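Local structure of monomethylamine methyltransferase mtmB1 (Methanosarcina barkeri, 1NTH) at residues 138-146 / 183-193. The protein transfers the methyl group of monomethylamine to the corrinoid cofactor of its partner protein MtmC, a step in methanogenesis from methylamine. Numbering follows the deposited sequence. Where two conformers were deposited one is given.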
ATOM      1  N   ASP A 138     -12.848  29.922   2.120  1.00 22.14           N
ATOM      2  CA  ASP A 138     -12.449  30.223   0.747  1.00 24.02           C
ATOM      3  C   ASP A 138     -10.966  30.490   0.505  1.00 23.54           C
ATOM      4  O   ASP A 138     -10.535  30.578  -0.643  1.00 24.19           O
ATOM      5  CB  ASP A 138     -13.283  31.373   0.167  1.00 26.21           C
ATOM      6  CG  ASP A 138     -13.206  32.642   0.991  1.00 30.29           C
ATOM      7  OD1 ASP A 138     -12.239  32.815   1.761  1.00 30.54           O
ATOM      8  OD2 ASP A 138     -14.122  33.482   0.849  1.00 33.86           O
ATOM      9  N   VAL A 139     -10.182  30.628   1.569  1.00 21.47           N
ATOM     10  CA  VAL A 139      -8.746  30.845   1.403  1.00 20.03           C
ATOM     11  C   VAL A 139      -7.955  29.857   2.249  1.00 18.65           C
ATOM     12  O   VAL A 139      -6.767  30.057   2.503  1.00 18.61           O
ATOM     13  CB  VAL A 139      -8.320  32.280   1.802  1.00 20.27           C
ATOM     14  CG1 VAL A 139      -8.908  33.289   0.824  1.00 22.21           C
ATOM     15  CG2 VAL A 139      -8.756  32.583   3.225  1.00 21.57           C
ATOM     16  N   PHE A 140      -8.607  28.777   2.671  1.00 18.68           N
ATOM     17  CA  PHE A 140      -7.927  27.795   3.505  1.00 17.52           C
ATOM     18  C   PHE A 140      -6.679  27.233   2.829  1.00 17.78           C
ATOM     19  O   PHE A 140      -5.613  27.174   3.442  1.00 17.49           O
ATOM     20  CB  PHE A 140      -8.876  26.655   3.891  1.00 16.69           C
ATOM     21  CG  PHE A 140      -8.493  25.967   5.167  1.00 17.58           C
ATOM     22  CD1 PHE A 140      -8.588  26.636   6.385  1.00 16.16           C
ATOM     23  CD2 PHE A 140      -8.008  24.662   5.155  1.00 16.70           C
ATOM     24  CE1 PHE A 140      -8.204  26.017   7.572  1.00 16.90           C
ATOM     25  CE2 PHE A 140      -7.621  24.034   6.335  1.00 16.33           C
ATOM     26  CZ  PHE A 140      -7.718  24.710   7.546  1.00 15.96           C
ATOM     27  N   MET A 141      -6.793  26.828   1.570  1.00 18.53           N
ATOM     28  CA  MET A 141      -5.624  26.290   0.885  1.00 18.52           C
ATOM     29  C   MET A 141      -4.560  27.352   0.605  1.00 18.96           C
ATOM     30  O   MET A 141      -3.387  27.146   0.906  1.00 17.77           O
ATOM     31  CB  MET A 141      -6.039  25.566  -0.402  1.00 20.21           C
ATOM     32  CG  MET A 141      -6.657  24.198  -0.124  1.00 21.92           C
ATOM     33  SD  MET A 141      -6.908  23.186  -1.597  1.00 24.54           S
ATOM     34  CE  MET A 141      -5.232  22.953  -2.120  1.00 26.84           C
ATOM     35  N   PRO A 142      -4.952  28.512   0.044  1.00 17.87           N
ATOM     36  CA  PRO A 142      -3.961  29.558  -0.234  1.00 18.93           C
ATOM     37  C   PRO A 142      -3.162  29.959   1.007  1.00 16.89           C
ATOM     38  O   PRO A 142      -1.945  30.103   0.951  1.00 18.74           O
ATOM     39  CB  PRO A 142      -4.816  30.709  -0.757  1.00 19.79           C
ATOM     40  CG  PRO A 142      -5.917  29.998  -1.464  1.00 22.37           C
ATOM     41  CD  PRO A 142      -6.266  28.876  -0.512  1.00 20.04           C
ATOM     42  N   VAL A 143      -3.850  30.151   2.129  1.00 16.41           N
ATOM     43  CA  VAL A 143      -3.165  30.535   3.355  1.00 16.08           C
ATOM     44  C   VAL A 143      -2.110  29.507   3.750  1.00 15.52           C
ATOM     45  O   VAL A 143      -0.981  29.864   4.084  1.00 15.60           O
ATOM     46  CB  VAL A 143      -4.159  30.712   4.524  1.00 16.56           C
ATOM     47  CG1 VAL A 143      -3.407  30.821   5.841  1.00 17.10           C
ATOM     48  CG2 VAL A 143      -4.995  31.970   4.298  1.00 18.25           C
ATOM     49  N   HIS A 144      -2.464  28.229   3.714  1.00 15.73           N
ATOM     50  CA  HIS A 144      -1.482  27.224   4.087  1.00 15.91           C
ATOM     51  C   HIS A 144      -0.382  27.116   3.043  1.00 16.07           C
ATOM     52  O   HIS A 144       0.768  26.819   3.373  1.00 16.58           O
ATOM     53  CB  HIS A 144      -2.155  25.875   4.332  1.00 16.18           C
ATOM     54  CG  HIS A 144      -2.960  25.840   5.594  1.00 14.78           C
ATOM     55  ND1 HIS A 144      -4.256  26.304   5.662  1.00 16.02           N
ATOM     56  CD2 HIS A 144      -2.624  25.468   6.851  1.00 14.62           C
ATOM     57  CE1 HIS A 144      -4.684  26.220   6.910  1.00 14.02           C
ATOM     58  NE2 HIS A 144      -3.714  25.717   7.651  1.00 14.11           N
ATOM     59  N   MET A 145      -0.723  27.380   1.786  1.00 16.79           N
ATOM     60  CA  MET A 145       0.278  27.332   0.730  1.00 17.21           C
ATOM     61  C   MET A 145       1.351  28.383   0.991  1.00 17.43           C
ATOM     62  O   MET A 145       2.508  28.198   0.622  1.00 16.99           O
ATOM     63  CB  MET A 145      -0.364  27.552  -0.644  0.60 18.51           C
ATOM     64  CG  MET A 145       0.408  26.890  -1.778  0.60 19.36           C
ATOM     65  SD  MET A 145      -0.274  27.194  -3.421  0.60 22.44           S
ATOM     66  CE  MET A 145      -1.957  26.618  -3.225  0.60 24.62           C
ATOM     67  N   SER A 146       0.971  29.490   1.625  1.00 17.16           N
ATOM     68  CA  SER A 146       1.938  30.549   1.893  1.00 17.77           C
ATOM     69  C   SER A 146       3.061  30.077   2.812  1.00 16.96           C
ATOM     70  O   SER A 146       4.116  30.704   2.878  1.00 18.23           O
ATOM     71  CB  SER A 146       1.254  31.794   2.479  1.00 17.75           C
ATOM     72  OG  SER A 146       0.928  31.639   3.850  1.00 18.37           O
ATOM     73  N   GLU A 183      -9.733  19.243   6.971  1.00 14.92           N
ATOM     74  CA  GLU A 183      -8.651  20.146   7.339  1.00 15.17           C
ATOM     75  C   GLU A 183      -7.299  19.699   6.780  1.00 15.30           C
ATOM     76  O   GLU A 183      -6.667  20.419   6.007  1.00 13.52           O
ATOM     77  CB  GLU A 183      -8.594  20.233   8.867  1.00 16.33           C
ATOM     78  CG  GLU A 183      -7.452  21.033   9.454  1.00 17.20           C
ATOM     79  CD  GLU A 183      -7.424  20.910  10.969  1.00 19.19           C
ATOM     80  OE1 GLU A 183      -6.482  20.295  11.511  1.00 19.71           O
ATOM     81  OE2 GLU A 183      -8.362  21.419  11.614  1.00 19.96           O
ATOM     82  N   THR A 184      -6.856  18.505   7.155  1.00 14.49           N
ATOM     83  CA  THR A 184      -5.562  18.035   6.677  1.00 14.41           C
ATOM     84  C   THR A 184      -5.577  17.638   5.207  1.00 13.16           C
ATOM     85  O   THR A 184      -4.567  17.789   4.519  1.00 14.23           O
ATOM     86  CB  THR A 184      -5.041  16.871   7.544  1.00 14.84           C
ATOM     87  OG1 THR A 184      -4.821  17.349   8.879  1.00 16.09           O
ATOM     88  CG2 THR A 184      -3.717  16.336   7.001  1.00 15.24           C
ATOM     89  N   ARG A 185      -6.706  17.135   4.715  1.00 13.82           N
ATOM     90  CA  ARG A 185      -6.782  16.769   3.301  1.00 13.30           C
ATOM     91  C   ARG A 185      -6.513  18.013   2.455  1.00 13.83           C
ATOM     92  O   ARG A 185      -5.744  17.966   1.495  1.00 14.92           O
ATOM     93  CB  ARG A 185      -8.154  16.173   2.967  1.00 13.53           C
ATOM     94  CG  ARG A 185      -8.285  14.713   3.376  1.00 14.94           C
ATOM     95  CD  ARG A 185      -9.709  14.179   3.231  1.00 15.73           C
ATOM     96  NE  ARG A 185      -9.736  12.725   3.377  1.00 16.27           N
ATOM     97  CZ  ARG A 185     -10.826  12.007   3.639  1.00 15.84           C
ATOM     98  NH1 ARG A 185     -12.001  12.600   3.796  1.00 15.20           N
ATOM     99  NH2 ARG A 185     -10.733  10.687   3.746  1.00 16.78           N
ATOM    100  N   LEU A 186      -7.131  19.133   2.820  1.00 13.87           N
ATOM    101  CA  LEU A 186      -6.920  20.377   2.083  1.00 14.51           C
ATOM    102  C   LEU A 186      -5.494  20.898   2.245  1.00 13.93           C
ATOM    103  O   LEU A 186      -4.883  21.374   1.286  1.00 14.38           O
ATOM    104  CB  LEU A 186      -7.898  21.457   2.556  1.00 14.95           C
ATOM    105  CG  LEU A 186      -9.379  21.240   2.252  1.00 17.62           C
ATOM    106  CD1 LEU A 186     -10.196  22.371   2.866  1.00 18.35           C
ATOM    107  CD2 LEU A 186      -9.589  21.182   0.743  1.00 21.62           C
ATOM    108  N   ILE A 187      -4.967  20.818   3.462  1.00 12.87           N
ATOM    109  CA  ILE A 187      -3.620  21.303   3.730  1.00 12.61           C
ATOM    110  C   ILE A 187      -2.566  20.511   2.968  1.00 13.92           C
ATOM    111  O   ILE A 187      -1.629  21.094   2.412  1.00 13.84           O
ATOM    112  CB  ILE A 187      -3.327  21.297   5.244  1.00 13.21           C
ATOM    113  CG1 ILE A 187      -4.187  22.373   5.916  1.00 13.26           C
ATOM    114  CG2 ILE A 187      -1.847  21.551   5.504  1.00 14.51           C
ATOM    115  CD1 ILE A 187      -4.166  22.339   7.434  1.00 14.94           C
ATOM    116  N   LYS A 188      -2.713  19.191   2.919  1.00 14.32           N
ATOM    117  CA  LYS A 188      -1.741  18.414   2.174  1.00 14.73           C
ATOM    118  C   LYS A 188      -1.891  18.701   0.687  1.00 14.92           C
ATOM    119  O   LYS A 188      -0.928  18.601  -0.071  1.00 15.37           O
ATOM    120  CB  LYS A 188      -1.880  16.919   2.495  1.00 14.23           C
ATOM    121  CG  LYS A 188      -1.366  16.619   3.898  1.00 15.44           C
ATOM    122  CD  LYS A 188      -1.343  15.138   4.227  1.00 15.63           C
ATOM    123  CE  LYS A 188      -0.720  14.931   5.604  1.00 15.91           C
ATOM    124  NZ  LYS A 188      -0.627  13.487   5.988  1.00 15.51           N
ATOM    125  N   ASN A 189      -3.092  19.090   0.267  1.00 15.00           N
ATOM    126  CA  ASN A 189      -3.299  19.422  -1.141  1.00 18.11           C
ATOM    127  C   ASN A 189      -2.575  20.720  -1.465  1.00 17.06           C
ATOM    128  O   ASN A 189      -2.013  20.906  -2.557  1.00 16.45           O
ATOM    129  CB  ASN A 189      -4.815  19.625  -1.395  0.50 20.80           C
ATOM    130  CG  ASN A 189      -5.381  18.713  -2.478  0.50 26.60           C
ATOM    131  OD1 ASN A 189      -4.984  18.808  -3.646  0.50 30.69           O
ATOM    132  ND2 ASN A 189      -6.327  17.812  -2.092  1.00 29.01           N
ATOM    133  N   ALA A 190      -2.547  21.604  -0.475  1.00 15.62           N
ATOM    134  CA  ALA A 190      -1.889  22.893  -0.603  1.00 15.14           C
ATOM    135  C   ALA A 190      -0.396  22.660  -0.691  1.00 15.75           C
ATOM    136  O   ALA A 190       0.291  23.308  -1.487  1.00 16.41           O
ATOM    137  CB  ALA A 190      -2.211  23.751   0.612  1.00 14.55           C
ATOM    138  N   CYS A 191       0.105  21.752   0.147  1.00 14.67           N
ATOM    139  CA  CYS A 191       1.520  21.437   0.153  1.00 16.12           C
ATOM    140  C   CYS A 191       1.909  20.852  -1.202  1.00 16.07           C
ATOM    141  O   CYS A 191       2.976  21.168  -1.725  1.00 16.54           O
ATOM    142  CB  CYS A 191       1.821  20.445   1.271  1.00 15.64           C
ATOM    143  SG  CYS A 191       1.656  21.151   2.936  1.00 17.59           S
ATOM    144  N   ALA A 192       1.047  20.008  -1.768  1.00 15.79           N
ATOM    145  CA  ALA A 192       1.323  19.404  -3.069  1.00 15.08           C
ATOM    146  C   ALA A 192       1.424  20.480  -4.147  1.00 15.46           C
ATOM    147  O   ALA A 192       2.282  20.408  -5.033  1.00 15.81           O
ATOM    148  CB  ALA A 192       0.235  18.411  -3.424  1.00 14.47           C
ATOM    149  N   MET A 193       0.547  21.478  -4.074  1.00 16.33           N
ATOM    150  CA  MET A 193       0.565  22.562  -5.051  1.00 16.68           C
ATOM    151  C   MET A 193       1.837  23.392  -4.932  1.00 18.20           C
ATOM    152  O   MET A 193       2.250  24.051  -5.889  1.00 17.67           O
ATOM    153  CB  MET A 193      -0.669  23.453  -4.885  1.00 18.19           C
ATOM    154  CG  MET A 193      -1.939  22.794  -5.402  1.00 20.76           C
ATOM    155  SD  MET A 193      -3.351  23.909  -5.390  1.00 25.04           S
ATOM    156  CE  MET A 193      -2.798  25.114  -6.563  1.00 23.92           C
TER
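Two helices of the TIM-barrel chain, 140-148 and 174-193, pack across each other here through Phe140, Met141, His144 and Met145 on one and Glu183, Leu186, Ile187, Asn189, Ala190 and Met193 on the other. The axes of segments 140-146 and 183-193 approach to 8.4 Å and cross at -53°, with Ala190 near the closest point: its CB lies 3.6 Å from Met141 O, and this small side chain lets the backbones come close.

Met141 is a knob set into the hole formed by Leu186, Asn189, Ala190 and Met193. With CG anti to its own carbonyl carbon (chi1 -76°) and a bend at chi3, its chain hooks inward until CE rests 3.4 Å from Ala190 N. Toward the C-terminal ends, Met145 meets Met193 in the conformer given. Helix 140-148 follows strand 125-128 and helix 174-193 comes after strand 155-156, two neighbouring parallel strands of the barrel sheet.

Alongside, Ile187 lies over one face of the His144 imidazole in a CH-pi contact, CG1 sitting 3.6 Å from the ring centroid. The ring's rotation is fixed from both nitrogens: ND1 donates to Phe140 O at 2.7 Å, nearly straight and in the ring plane, while NE2 is hydrogen-bonded to Gly159 N. Replacing His144 by a leucine would probably leave Gly159 N without its acceptor and cost Ile187 the flat surface it rests on. The Phe140 ring wedges between Leu186 CD1 and Ile187 CG1 and turns an edge to Glu183 O, 3.8 Å from CE2.

Strand 155-156 adds Ile156 against His144 and Ile187. The Glu183 carboxylate is engaged by Thr206, Asn158 and Glu205 N. A second subunit comes in here, its own Leu186 packing on Met141 and its Met141 on Leu186.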